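Local coordinates for alanine racemase (Acinetobacter baumannii, PDB 4QHR), which belongs to the alanine racemase family, pairing a TIM-barrel N-terminal domain with a strand-rich C-terminal domain in an assembly of two chains, at residues E239-N244 with I268-Y273; V287-K292 with T318-W323; Q262-A267 with A306-N311; E250-G255 with P295-V300. All coordinates share one frame; numbering follows the deposited sequence.

Interaction 1 of 4, residues E239-N244 with I268-Y273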
loop_
_atom_site.group_PDB
_atom_site.type_symbol
_atom_site.label_atom_id
_atom_site.label_comp_id
_atom_site.label_asym_id
_atom_site.label_seq_id
_atom_site.Cartn_x
_atom_site.Cartn_y
_atom_site.Cartn_z
ATOM N N GLU A 239 4.880 -4.544 17.058
ATOM C CA GLU A 239 5.156 -5.223 18.314
ATOM C C GLU A 239 4.463 -6.567 18.392
ATOM O O GLU A 239 3.445 -6.853 17.716
ATOM C CB GLU A 239 4.722 -4.340 19.529
ATOM C CG GLU A 239 5.738 -3.250 19.862
ATOM C CD GLU A 239 5.292 -2.411 21.032
ATOM O OE1 GLU A 239 4.322 -2.830 21.742
ATOM O OE2 GLU A 239 5.902 -1.352 21.238
ATOM N N ILE A 240 5.050 -7.403 19.228
ATOM C CA ILE A 240 4.425 -8.681 19.591
ATOM C C ILE A 240 3.183 -8.495 20.457
ATOM O O ILE A 240 3.239 -7.874 21.493
ATOM C CB ILE A 240 5.426 -9.628 20.251
ATOM C CG1 ILE A 240 6.413 -10.058 19.170
ATOM C CG2 ILE A 240 4.678 -10.833 20.827
ATOM C CD1 ILE A 240 7.603 -10.879 19.650
ATOM N N ILE A 241 2.065 -9.053 20.011
ATOM C CA ILE A 241 0.771 -8.909 20.688
ATOM C C ILE A 241 0.233 -10.200 21.302
ATOM O O ILE A 241 -0.731 -10.156 22.080
ATOM C CB ILE A 241 -0.277 -8.267 19.749
ATOM C CG1 ILE A 241 -0.551 -9.098 18.492
ATOM C CG2 ILE A 241 0.203 -6.878 19.333
ATOM C CD1 ILE A 241 -1.780 -8.666 17.700
ATOM N N ALA A 242 0.824 -11.336 20.924
ATOM C CA ALA A 242 0.455 -12.643 21.469
ATOM C C ALA A 242 1.579 -13.653 21.334
ATOM O O ALA A 242 2.346 -13.609 20.372
ATOM C CB ALA A 242 -0.799 -13.203 20.792
ATOM N N LEU A 243 1.649 -14.571 22.308
ATOM C CA LEU A 243 2.606 -15.653 22.287
ATOM C C LEU A 243 1.900 -16.998 22.360
ATOM O O LEU A 243 0.903 -17.133 23.081
ATOM C CB LEU A 243 3.568 -15.504 23.461
ATOM C CG LEU A 243 4.452 -14.284 23.265
ATOM C CD1 LEU A 243 5.165 -13.966 24.552
ATOM C CD2 LEU A 243 5.454 -14.538 22.141
ATOM N N ASN A 244 2.424 -17.987 21.648
ATOM C CA ASN A 244 1.724 -19.242 21.508
ATOM C C ASN A 244 2.712 -20.379 21.377
ATOM O O ASN A 244 3.584 -20.330 20.533
ATOM C CB ASN A 244 0.794 -19.113 20.289
ATOM C CG ASN A 244 -0.110 -20.304 20.053
ATOM O OD1 ASN A 244 -0.468 -20.606 18.898
ATOM N ND2 ASN A 244 -0.510 -20.980 21.106
ATOM N N ILE A 268 2.574 -13.439 17.565
ATOM C CA ILE A 268 1.763 -12.667 16.672
ATOM C C ILE A 268 2.212 -11.209 16.775
ATOM O O ILE A 268 2.427 -10.656 17.874
ATOM C CB ILE A 268 0.265 -12.831 16.941
ATOM C CG1 ILE A 268 -0.126 -14.311 16.969
ATOM C CG2 ILE A 268 -0.546 -12.064 15.893
ATOM C CD1 ILE A 268 0.228 -15.097 15.713
ATOM N N VAL A 269 2.355 -10.582 15.600
ATOM C CA VAL A 269 2.848 -9.234 15.503
ATOM C C VAL A 269 1.764 -8.320 14.932
ATOM O O VAL A 269 1.013 -8.730 14.043
ATOM C CB VAL A 269 4.065 -9.192 14.564
ATOM C CG1 VAL A 269 4.537 -7.779 14.359
ATOM C CG2 VAL A 269 5.199 -10.038 15.152
ATOM N N SER A 270 1.722 -7.078 15.403
ATOM C CA SER A 270 0.715 -6.150 15.014
ATOM C C SER A 270 1.073 -5.410 13.708
ATOM O O SER A 270 1.170 -4.192 13.692
ATOM C CB SER A 270 0.441 -5.132 16.120
ATOM O OG SER A 270 1.623 -4.396 16.488
ATOM N N ILE A 271 1.210 -6.164 12.643
ATOM C CA ILE A 271 1.284 -5.566 11.297
ATOM C C ILE A 271 0.687 -6.522 10.303
ATOM O O ILE A 271 0.739 -7.744 10.535
ATOM C CB ILE A 271 2.730 -5.271 10.939
ATOM C CG1 ILE A 271 2.787 -4.070 10.020
ATOM C CG2 ILE A 271 3.426 -6.481 10.263
ATOM C CD1 ILE A 271 2.526 -2.770 10.741
ATOM N N GLY A 272 0.126 -5.996 9.198
ATOM C CA GLY A 272 -0.292 -6.857 8.094
ATOM C C GLY A 272 -0.425 -6.047 6.827
ATOM O O GLY A 272 0.049 -4.894 6.772
ATOM N N TYR A 273 -1.097 -6.591 5.820
ATOM C CA TYR A 273 -1.150 -5.900 4.554
ATOM C C TYR A 273 -2.013 -4.685 4.592
ATOM O O TYR A 273 -1.871 -3.853 3.721
ATOM C CB TYR A 273 -1.467 -6.793 3.343
ATOM C CG TYR A 273 -2.831 -7.449 3.431
ATOM C CD1 TYR A 273 -3.983 -6.777 3.111
ATOM C CD2 TYR A 273 -2.936 -8.794 3.811
ATOM C CE1 TYR A 273 -5.238 -7.412 3.185
ATOM C CE2 TYR A 273 -4.138 -9.426 3.863
ATOM C CZ TYR A 273 -5.275 -8.735 3.591
ATOM O OH TYR A 273 -6.474 -9.441 3.728
#
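Ile241 and Ile268 cross obliquely, with Ile241 CG1 resting 3.9 Å from Ile268 CG2. CG1 of Ile241 sits between the backbone N and the carbonyl carbon (chi1 61°). From there it also lies close to the Ile268 carbonyl, 3.4 Å from CG1 to O. The other branch of Ile241, CG2, packs on Ser270 CB. Ala242 CB meets Ile268 CB at 4.0 Å, so these two side chains share one face of the sheet. Ile240 and Val269 lie on the other face, where CG1 of Ile240 meets CG2 of Val269 more loosely. The strands are antiparallel and belong to the C-terminal domain. Their register slips by one residue: Ile241 and Ala242 both stand opposite Ile268, a classic beta bulge. Two bonds clamp it, Ile241 N to Ile268 O at 2.7 Å and Ile268 N to Ala242 O at 2.8 Å. Ser270 then turns the chain away as the centre of an inverse gamma turn. Its N donates to Glu239 O at 2.9 Å. Its OG (chi1 58°) points back to the same residue and accepts a weak bond from Glu239 N at 3.3 Å, while it is also hydrogen-bonded to Gln3 O. The second subunit packs against the bulge: its Glu79 touches Ile241, and its Leu133 touches Ala242.

Interaction 2 of 4, residues V287-K292 with T318-W323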
loop_
_atom_site.group_PDB
_atom_site.type_symbol
_atom_site.label_atom_id
_atom_site.label_comp_id
_atom_site.label_asym_id
_atom_site.label_seq_id
_atom_site.Cartn_x
_atom_site.Cartn_y
_atom_site.Cartn_z
ATOM N N VAL A 287 11.745 -11.241 9.799
ATOM C CA VAL A 287 11.770 -9.972 10.509
ATOM C C VAL A 287 13.018 -9.933 11.426
ATOM O O VAL A 287 13.643 -10.974 11.700
ATOM C CB VAL A 287 10.528 -9.733 11.334
ATOM C CG1 VAL A 287 9.283 -9.793 10.454
ATOM C CG2 VAL A 287 10.384 -10.761 12.483
ATOM N N ALA A 288 13.343 -8.754 11.932
ATOM C CA ALA A 288 14.506 -8.585 12.805
ATOM C C ALA A 288 14.009 -8.302 14.207
ATOM O O ALA A 288 13.182 -7.389 14.416
ATOM C CB ALA A 288 15.382 -7.468 12.304
ATOM N N ILE A 289 14.461 -9.099 15.166
ATOM C CA ILE A 289 14.053 -8.955 16.577
ATOM C C ILE A 289 15.261 -9.295 17.457
ATOM O O ILE A 289 15.854 -10.357 17.266
ATOM C CB ILE A 289 12.957 -9.987 16.998
ATOM C CG1 ILE A 289 11.733 -9.879 16.115
ATOM C CG2 ILE A 289 12.610 -9.818 18.490
ATOM C CD1 ILE A 289 10.634 -10.880 16.415
ATOM N N ASP A 290 15.596 -8.418 18.408
ATOM C CA ASP A 290 16.587 -8.682 19.463
ATOM C C ASP A 290 17.956 -9.080 18.835
ATOM O O ASP A 290 18.669 -9.931 19.387
ATOM C CB ASP A 290 16.047 -9.779 20.430
ATOM C CG ASP A 290 16.896 -9.916 21.730
ATOM O OD1 ASP A 290 17.223 -8.894 22.333
ATOM O OD2 ASP A 290 17.246 -11.050 22.138
ATOM N N GLY A 291 18.297 -8.488 17.684
ATOM C CA GLY A 291 19.522 -8.855 16.969
ATOM C C GLY A 291 19.517 -10.146 16.190
ATOM O O GLY A 291 20.568 -10.563 15.668
ATOM N N LYS A 292 18.352 -10.780 16.078
ATOM C CA LYS A 292 18.198 -11.997 15.287
ATOM C C LYS A 292 17.221 -11.779 14.142
ATOM O O LYS A 292 16.522 -10.776 14.065
ATOM C CB LYS A 292 17.667 -13.126 16.160
ATOM C CG LYS A 292 18.740 -13.753 17.031
ATOM C CD LYS A 292 18.522 -13.452 18.486
ATOM C CE LYS A 292 19.807 -13.608 19.289
ATOM N NZ LYS A 292 19.953 -12.404 20.177
ATOM N N THR A 318 7.474 -6.760 22.731
ATOM C CA THR A 318 8.794 -6.733 22.089
ATOM C C THR A 318 8.654 -6.160 20.683
ATOM O O THR A 318 7.704 -6.496 19.973
ATOM C CB THR A 318 9.386 -8.119 21.976
ATOM O OG1 THR A 318 9.801 -8.543 23.270
ATOM C CG2 THR A 318 10.522 -8.209 21.003
ATOM N N GLN A 319 9.622 -5.307 20.349
ATOM C CA GLN A 319 9.627 -4.520 19.144
ATOM C C GLN A 319 10.131 -5.406 18.031
ATOM O O GLN A 319 11.018 -6.146 18.219
ATOM C CB GLN A 319 10.505 -3.254 19.291
ATOM C CG GLN A 319 9.701 -1.978 19.587
ATOM C CD GLN A 319 10.337 -0.742 18.938
ATOM O OE1 GLN A 319 11.195 -0.108 19.553
ATOM N NE2 GLN A 319 9.909 -0.385 17.682
ATOM N N VAL A 320 9.518 -5.311 16.882
ATOM C CA VAL A 320 9.814 -6.165 15.748
ATOM C C VAL A 320 10.032 -5.269 14.506
ATOM O O VAL A 320 9.174 -4.410 14.210
ATOM C CB VAL A 320 8.625 -7.102 15.463
ATOM C CG1 VAL A 320 8.845 -7.939 14.199
ATOM C CG2 VAL A 320 8.390 -8.016 16.658
ATOM N N GLU A 321 11.173 -5.437 13.846
ATOM C CA GLU A 321 11.523 -4.651 12.685
ATOM C C GLU A 321 11.132 -5.372 11.407
ATOM O O GLU A 321 11.615 -6.486 11.128
ATOM C CB GLU A 321 13.025 -4.343 12.680
ATOM C CG GLU A 321 13.488 -3.598 11.419
ATOM C CD GLU A 321 14.994 -3.315 11.466
ATOM O OE1 GLU A 321 15.474 -3.020 12.588
ATOM O OE2 GLU A 321 15.677 -3.435 10.432
ATOM N N LEU A 322 10.275 -4.740 10.604
ATOM C CA LEU A 322 9.848 -5.329 9.345
ATOM C C LEU A 322 10.830 -4.986 8.253
ATOM O O LEU A 322 11.188 -5.827 7.442
ATOM C CB LEU A 322 8.446 -4.890 9.023
ATOM C CG LEU A 322 7.587 -5.249 10.227
ATOM C CD1 LEU A 322 6.472 -4.278 10.317
ATOM C CD2 LEU A 322 7.197 -6.722 10.195
ATOM N N TRP A 323 11.325 -3.760 8.251
ATOM C CA TRP A 323 12.531 -3.462 7.545
ATOM C C TRP A 323 13.135 -2.217 8.102
ATOM O O TRP A 323 12.449 -1.450 8.807
ATOM C CB TRP A 323 12.279 -3.345 6.041
ATOM C CG TRP A 323 11.276 -2.322 5.567
ATOM C CD1 TRP A 323 11.471 -0.962 5.443
ATOM C CD2 TRP A 323 10.002 -2.590 5.004
ATOM N NE1 TRP A 323 10.351 -0.385 4.882
ATOM C CE2 TRP A 323 9.441 -1.369 4.616
ATOM C CE3 TRP A 323 9.253 -3.762 4.831
ATOM C CZ2 TRP A 323 8.169 -1.278 4.046
ATOM C CZ3 TRP A 323 7.990 -3.661 4.264
ATOM C CH2 TRP A 323 7.479 -2.418 3.866
HETATM O O HOH W 1 13.730 -6.117 19.382
#
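Ala288 and Glu321 form a single antiparallel bridge between strands 287-289 and 319-321. Both strands lie in the curled sheet of the C-terminal domain. Through the neighbouring strands the pairing leads round from one to the other, and this bridge closes a barrel-like ring. The backbone bonds are both nearly straight. Ala288 N donates to Glu321 O at 3.0 Å, and Glu321 N donates to Ala288 O at 2.9 Å. The apolar contacts lie mostly round Val320. Its CG1 meets Val287 CG2 at 3.6 Å, and its CG2 meets Ile289 CD1, also at 3.6 Å. The two branches of Val320 thus serve residues two apart on the facing strand. CD1 gets there because Ile289 is extended at chi2 (178°). Val287 CG1 lies beside Leu322 CD2, the two side chains pointing the same way. The Ile289 and Thr318 side chains cross at about a right angle, CG2 to CG2. Ala288 CB rests on Glu321 CB at 3.9 Å. The Glu321 carboxylate goes on to His326 ND1 and Arg327 N. Beyond the bridge, Ile289 to Lys292 make a type I' turn, with Ile289 and Lys292 bonded in both directions through their backbones. A water joins the turn to the other strand: it accepts from Asp290 N at 3.1 Å and donates to Gln319 O at 3.0 Å.

Interaction 3 of 4, residues Q262-A267 with A306-N311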
loop_
_atom_site.group_PDB
_atom_site.type_symbol
_atom_site.label_atom_id
_atom_site.label_comp_id
_atom_site.label_asym_id
_atom_site.label_seq_id
_atom_site.Cartn_x
_atom_site.Cartn_y
_atom_site.Cartn_z
ATOM N N GLN A 262 8.182 -29.550 14.326
ATOM C CA GLN A 262 8.607 -29.849 15.713
ATOM C C GLN A 262 7.763 -28.938 16.563
ATOM O O GLN A 262 7.078 -28.062 16.032
ATOM C CB GLN A 262 10.088 -29.525 15.961
ATOM N N ALA A 263 7.817 -29.088 17.876
ATOM C CA ALA A 263 7.161 -28.127 18.741
ATOM C C ALA A 263 7.855 -26.745 18.631
ATOM O O ALA A 263 9.074 -26.647 18.418
ATOM C CB ALA A 263 7.149 -28.612 20.178
ATOM N N MET A 264 7.081 -25.669 18.770
ATOM C CA MET A 264 7.649 -24.347 18.583
ATOM C C MET A 264 6.874 -23.228 19.254
ATOM O O MET A 264 5.730 -23.401 19.659
ATOM C CB MET A 264 7.820 -24.073 17.082
ATOM C CG MET A 264 6.572 -24.050 16.248
ATOM S SD MET A 264 6.975 -24.100 14.490
ATOM C CE MET A 264 7.484 -22.450 14.131
ATOM N N ASP A 265 7.544 -22.091 19.375
ATOM C CA ASP A 265 6.982 -20.861 19.936
ATOM C C ASP A 265 6.720 -19.896 18.775
ATOM O O ASP A 265 7.566 -19.717 17.934
ATOM C CB ASP A 265 7.958 -20.281 20.963
ATOM C CG ASP A 265 8.277 -21.286 22.049
ATOM O OD1 ASP A 265 7.316 -21.721 22.679
ATOM O OD2 ASP A 265 9.453 -21.675 22.222
ATOM N N ILE A 266 5.526 -19.334 18.760
ATOM C CA ILE A 266 5.020 -18.449 17.720
ATOM C C ILE A 266 4.715 -17.152 18.389
ATOM O O ILE A 266 4.208 -17.154 19.492
ATOM C CB ILE A 266 3.676 -18.983 17.180
ATOM C CG1 ILE A 266 3.915 -20.331 16.491
ATOM C CG2 ILE A 266 3.050 -18.013 16.191
ATOM C CD1 ILE A 266 5.031 -20.326 15.458
ATOM N N ALA A 267 5.030 -16.045 17.739
ATOM C CA ALA A 267 4.514 -14.756 18.216
ATOM C C ALA A 267 3.620 -14.135 17.124
ATOM O O ALA A 267 3.885 -14.286 15.932
ATOM C CB ALA A 267 5.651 -13.837 18.543
ATOM N N ALA A 306 2.434 -13.862 11.777
ATOM C CA ALA A 306 3.008 -14.798 12.734
ATOM C C ALA A 306 4.501 -15.017 12.422
ATOM O O ALA A 306 4.888 -15.090 11.250
ATOM C CB ALA A 306 2.253 -16.110 12.698
ATOM N N ILE A 307 5.317 -15.113 13.475
ATOM C CA ILE A 307 6.740 -15.328 13.368
ATOM C C ILE A 307 7.152 -16.487 14.278
ATOM O O ILE A 307 6.540 -16.720 15.345
ATOM C CB ILE A 307 7.542 -14.053 13.691
ATOM C CG1 ILE A 307 7.307 -13.614 15.098
ATOM C CG2 ILE A 307 7.152 -12.879 12.747
ATOM C CD1 ILE A 307 7.980 -12.296 15.368
ATOM N N ASP A 308 8.159 -17.225 13.831
ATOM C CA ASP A 308 8.748 -18.283 14.626
ATOM C C ASP A 308 9.783 -17.665 15.543
ATOM O O ASP A 308 10.810 -17.190 15.074
ATOM C CB ASP A 308 9.384 -19.317 13.700
ATOM C CG ASP A 308 10.116 -20.403 14.446
ATOM O OD1 ASP A 308 10.023 -20.465 15.669
ATOM O OD2 ASP A 308 10.774 -21.220 13.747
ATOM N N VAL A 309 9.502 -17.699 16.845
ATOM C CA VAL A 309 10.380 -17.134 17.853
ATOM C C VAL A 309 11.026 -18.213 18.710
ATOM O O VAL A 309 11.604 -17.901 19.743
ATOM C CB VAL A 309 9.676 -16.110 18.757
ATOM C CG1 VAL A 309 9.356 -14.856 17.940
ATOM C CG2 VAL A 309 8.427 -16.676 19.431
ATOM N N THR A 310 10.928 -19.459 18.287
ATOM C CA THR A 310 11.528 -20.568 19.033
ATOM C C THR A 310 12.952 -20.231 19.529
ATOM O O THR A 310 13.248 -20.398 20.726
ATOM C CB THR A 310 11.485 -21.880 18.223
ATOM O OG1 THR A 310 10.133 -22.125 17.824
ATOM C CG2 THR A 310 11.973 -23.071 19.108
ATOM N N ASN A 311 13.794 -19.686 18.650
ATOM C CA ASN A 311 15.210 -19.427 18.974
ATOM C C ASN A 311 15.537 -18.056 19.574
ATOM O O ASN A 311 16.699 -17.768 19.769
ATOM C CB ASN A 311 16.054 -19.614 17.691
#
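Met264 crosses Asp308 at about a right angle and sets its methyl against the carboxylate, with CE 3.3 Å from Asp308 CG. The methyl also lies near Asp308 CB and both carboxylate oxygens. The bend at chi3 (-78°) swings CE round to this place. At the other end of the methionine side chain, CB is pressed close to Thr310 OG1. The small side chain of Ala267 leaves room for two larger neighbours. Its CB touches Ile307 CG1 at 3.8 Å and Val309 CG1 at 3.9 Å. Val309 CG2 fits against the Asp265 backbone, with the Asp265 CB beside it. On the face of Asp308, Ile266 CG2 meets Ala306 CB at 4.1 Å.

The two strands pair antiparallel. Ala267 and Ile307 form a hydrogen-bonded pair, N to O both ways. At Asp308 the chain enters an Asx turn, and Val309 N still reaches Asp265 O. Asp308 OD1 takes two bonds, from Thr310 N at 2.9 Å and from Thr310 OG1 at 2.7 Å. The same OG1 accepts from Asp265 N at 3.0 Å. Beyond strand 305-308, then, a threonine hydroxyl and not a backbone carbonyl receives the Asp265 N-H.

Strand 264-269 is bonded to strand 234-246 along its other edge, and strand 305-308 to strand 292-297. Ile307 reaches across to Val287 and Ile289 of strand 286-289, while Ile266 and Ala306 meet Val297.

Interaction 4 of 4, residues E250-G255 with P295-V300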
loop_
_atom_site.group_PDB
_atom_site.type_symbol
_atom_site.label_atom_id
_atom_site.label_comp_id
_atom_site.label_asym_id
_atom_site.label_seq_id
_atom_site.Cartn_x
_atom_site.Cartn_y
_atom_site.Cartn_z
ATOM N N GLU A 250 0.690 -29.048 14.030
ATOM C CA GLU A 250 -0.253 -27.900 14.063
ATOM C C GLU A 250 0.023 -26.890 12.949
ATOM O O GLU A 250 1.178 -26.647 12.632
ATOM C CB GLU A 250 -0.215 -27.204 15.402
ATOM C CG GLU A 250 -0.781 -28.082 16.516
ATOM C CD GLU A 250 -1.130 -27.249 17.707
ATOM O OE1 GLU A 250 -0.501 -27.419 18.780
ATOM O OE2 GLU A 250 -2.025 -26.390 17.513
ATOM N N HIS A 251 -1.041 -26.307 12.372
ATOM C CA HIS A 251 -0.897 -25.326 11.290
ATOM C C HIS A 251 -0.985 -23.884 11.799
ATOM O O HIS A 251 -1.459 -23.648 12.913
ATOM C CB HIS A 251 -1.894 -25.619 10.178
ATOM C CG HIS A 251 -1.634 -26.934 9.513
ATOM N ND1 HIS A 251 -1.915 -28.143 10.128
ATOM C CD2 HIS A 251 -1.070 -27.238 8.322
ATOM C CE1 HIS A 251 -1.565 -29.135 9.327
ATOM N NE2 HIS A 251 -1.059 -28.616 8.222
ATOM N N VAL A 252 -0.494 -22.939 10.998
ATOM C CA VAL A 252 -0.560 -21.532 11.394
ATOM C C VAL A 252 -1.153 -20.692 10.272
ATOM O O VAL A 252 -0.741 -20.817 9.094
ATOM C CB VAL A 252 0.822 -20.963 11.806
ATOM C CG1 VAL A 252 0.702 -19.464 12.160
ATOM C CG2 VAL A 252 1.374 -21.728 13.012
ATOM N N GLY A 253 -2.125 -19.855 10.654
ATOM C CA GLY A 253 -2.687 -18.801 9.787
ATOM C C GLY A 253 -3.837 -19.190 8.871
ATOM O O GLY A 253 -4.233 -20.375 8.781
ATOM N N TYR A 254 -4.365 -18.170 8.195
ATOM C CA TYR A 254 -5.284 -18.334 7.084
ATOM C C TYR A 254 -4.588 -19.195 6.060
ATOM O O TYR A 254 -3.376 -19.030 5.837
ATOM C CB TYR A 254 -5.674 -16.982 6.422
ATOM C CG TYR A 254 -6.686 -16.180 7.191
ATOM C CD1 TYR A 254 -7.940 -16.712 7.470
ATOM C CD2 TYR A 254 -6.408 -14.869 7.635
ATOM C CE1 TYR A 254 -8.894 -16.001 8.184
ATOM C CE2 TYR A 254 -7.371 -14.140 8.357
ATOM C CZ TYR A 254 -8.616 -14.714 8.616
ATOM O OH TYR A 254 -9.596 -14.064 9.322
ATOM N N GLY A 255 -5.341 -20.107 5.440
ATOM C CA GLY A 255 -4.762 -21.055 4.487
ATOM C C GLY A 255 -4.056 -22.288 5.082
ATOM O O GLY A 255 -3.774 -23.265 4.346
ATOM N N PRO A 295 11.834 -16.117 11.023
ATOM C CA PRO A 295 10.990 -16.317 9.877
ATOM C C PRO A 295 9.512 -15.975 10.118
ATOM O O PRO A 295 8.961 -16.194 11.209
ATOM C CB PRO A 295 11.136 -17.811 9.571
ATOM C CG PRO A 295 11.638 -18.433 10.783
ATOM C CD PRO A 295 12.353 -17.383 11.572
ATOM N N VAL A 296 8.909 -15.382 9.091
ATOM C CA VAL A 296 7.480 -15.145 9.039
ATOM C C VAL A 296 6.849 -16.493 8.641
ATOM O O VAL A 296 7.295 -17.137 7.689
ATOM C CB VAL A 296 7.147 -14.040 8.002
ATOM C CG1 VAL A 296 5.658 -13.828 7.889
ATOM C CG2 VAL A 296 7.884 -12.754 8.316
ATOM N N VAL A 297 5.834 -16.934 9.376
ATOM C CA VAL A 297 5.261 -18.254 9.171
ATOM C C VAL A 297 3.797 -18.186 8.847
ATOM O O VAL A 297 3.038 -17.375 9.450
ATOM C CB VAL A 297 5.491 -19.221 10.352
ATOM C CG1 VAL A 297 6.990 -19.411 10.515
ATOM C CG2 VAL A 297 4.906 -18.732 11.670
ATOM N N GLY A 298 3.396 -19.011 7.895
ATOM C CA GLY A 298 1.994 -19.031 7.447
ATOM C C GLY A 298 1.636 -17.720 6.735
ATOM O O GLY A 298 2.481 -16.886 6.497
ATOM N N ARG A 299 0.368 -17.506 6.419
ATOM C CA ARG A 299 -0.005 -16.311 5.666
ATOM C C ARG A 299 -0.017 -15.001 6.485
ATOM O O ARG A 299 -0.295 -14.960 7.732
ATOM C CB ARG A 299 -1.388 -16.491 5.026
ATOM C CG ARG A 299 -1.362 -17.490 3.861
ATOM C CD ARG A 299 -2.575 -17.340 2.973
ATOM N NE ARG A 299 -2.628 -18.394 1.955
ATOM C CZ ARG A 299 -3.747 -18.994 1.518
ATOM N NH1 ARG A 299 -4.944 -18.679 2.009
ATOM N NH2 ARG A 299 -3.669 -19.933 0.575
ATOM N N VAL A 300 0.204 -13.918 5.747
ATOM C CA VAL A 300 0.071 -12.555 6.278
ATOM C C VAL A 300 -1.404 -12.146 6.164
ATOM O O VAL A 300 -1.991 -12.224 5.081
ATOM C CB VAL A 300 0.981 -11.592 5.463
ATOM C CG1 VAL A 300 0.727 -10.121 5.745
ATOM C CG2 VAL A 300 2.421 -11.991 5.644
HETATM O O HOH W 2 -1.210 -19.958 6.721
#
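Val252 O, Tyr254 O and Arg299 N grip one water between the two segments. The water donates to Val252 O at 2.6 Å and to Tyr254 O at 2.5 Å. The second distance is unusually short, and its exact length is doubtful. The water accepts from Arg299 N at 2.9 Å. There is no direct hydrogen bond across the contact, so this water is its polar link. The Arg299 side chain lies over the Tyr254 carbonyl. Its CG is 3.2 Å from Tyr254 O, with CB and CD scarcely farther. CD and then NE continue extended (chi2 -162°, chi3 -173°), and the guanidinium beyond them comes to Gly255. There Gly255 CA stands 3.4 Å above one face of the guanidinium, offset toward its rim near NH1. Beside the water, Gly298 brings its CA to 3.7 Å from Val252 O, where a CB would clash with that oxygen. Gly298 and Gly253 both have positive phi. Val252 CG1 touches Val297 CG2 loosely at 4.3 Å, and Ala306 packs on both valines.

The second subunit lies against the 250-255 side. Its Asn131 donates to Glu250 OE2 and His251 O, and its Phe160 packs on Tyr254. Beside that subunit, the turn of the small beta hairpin 251-252/258-259 is thus joined through one water to the loop that follows strand 292-297.

All four contacts lie in the C-terminal domain, with centres 11 to 18 Å apart. Along the chain, interaction 1 closes before interaction 2 opens; every other pair alternates its segments. Interactions 1 and 3 share strand 264-269, which is bonded to strand 234-246 on one edge and 305-308 on the other. Interaction 4 adds strand 292-297, the next neighbour, through Ala306 with Val297. Interaction 2 joins strands 286-289 and 319-321, and so ties the ends of this curled sheet. Ile289 and Ile307 link interactions 2 and 3 by packing. Interactions 1 and 4 also touch the second subunit, the latter through 250-255, which lies on the small separate pair 251-252/258-259.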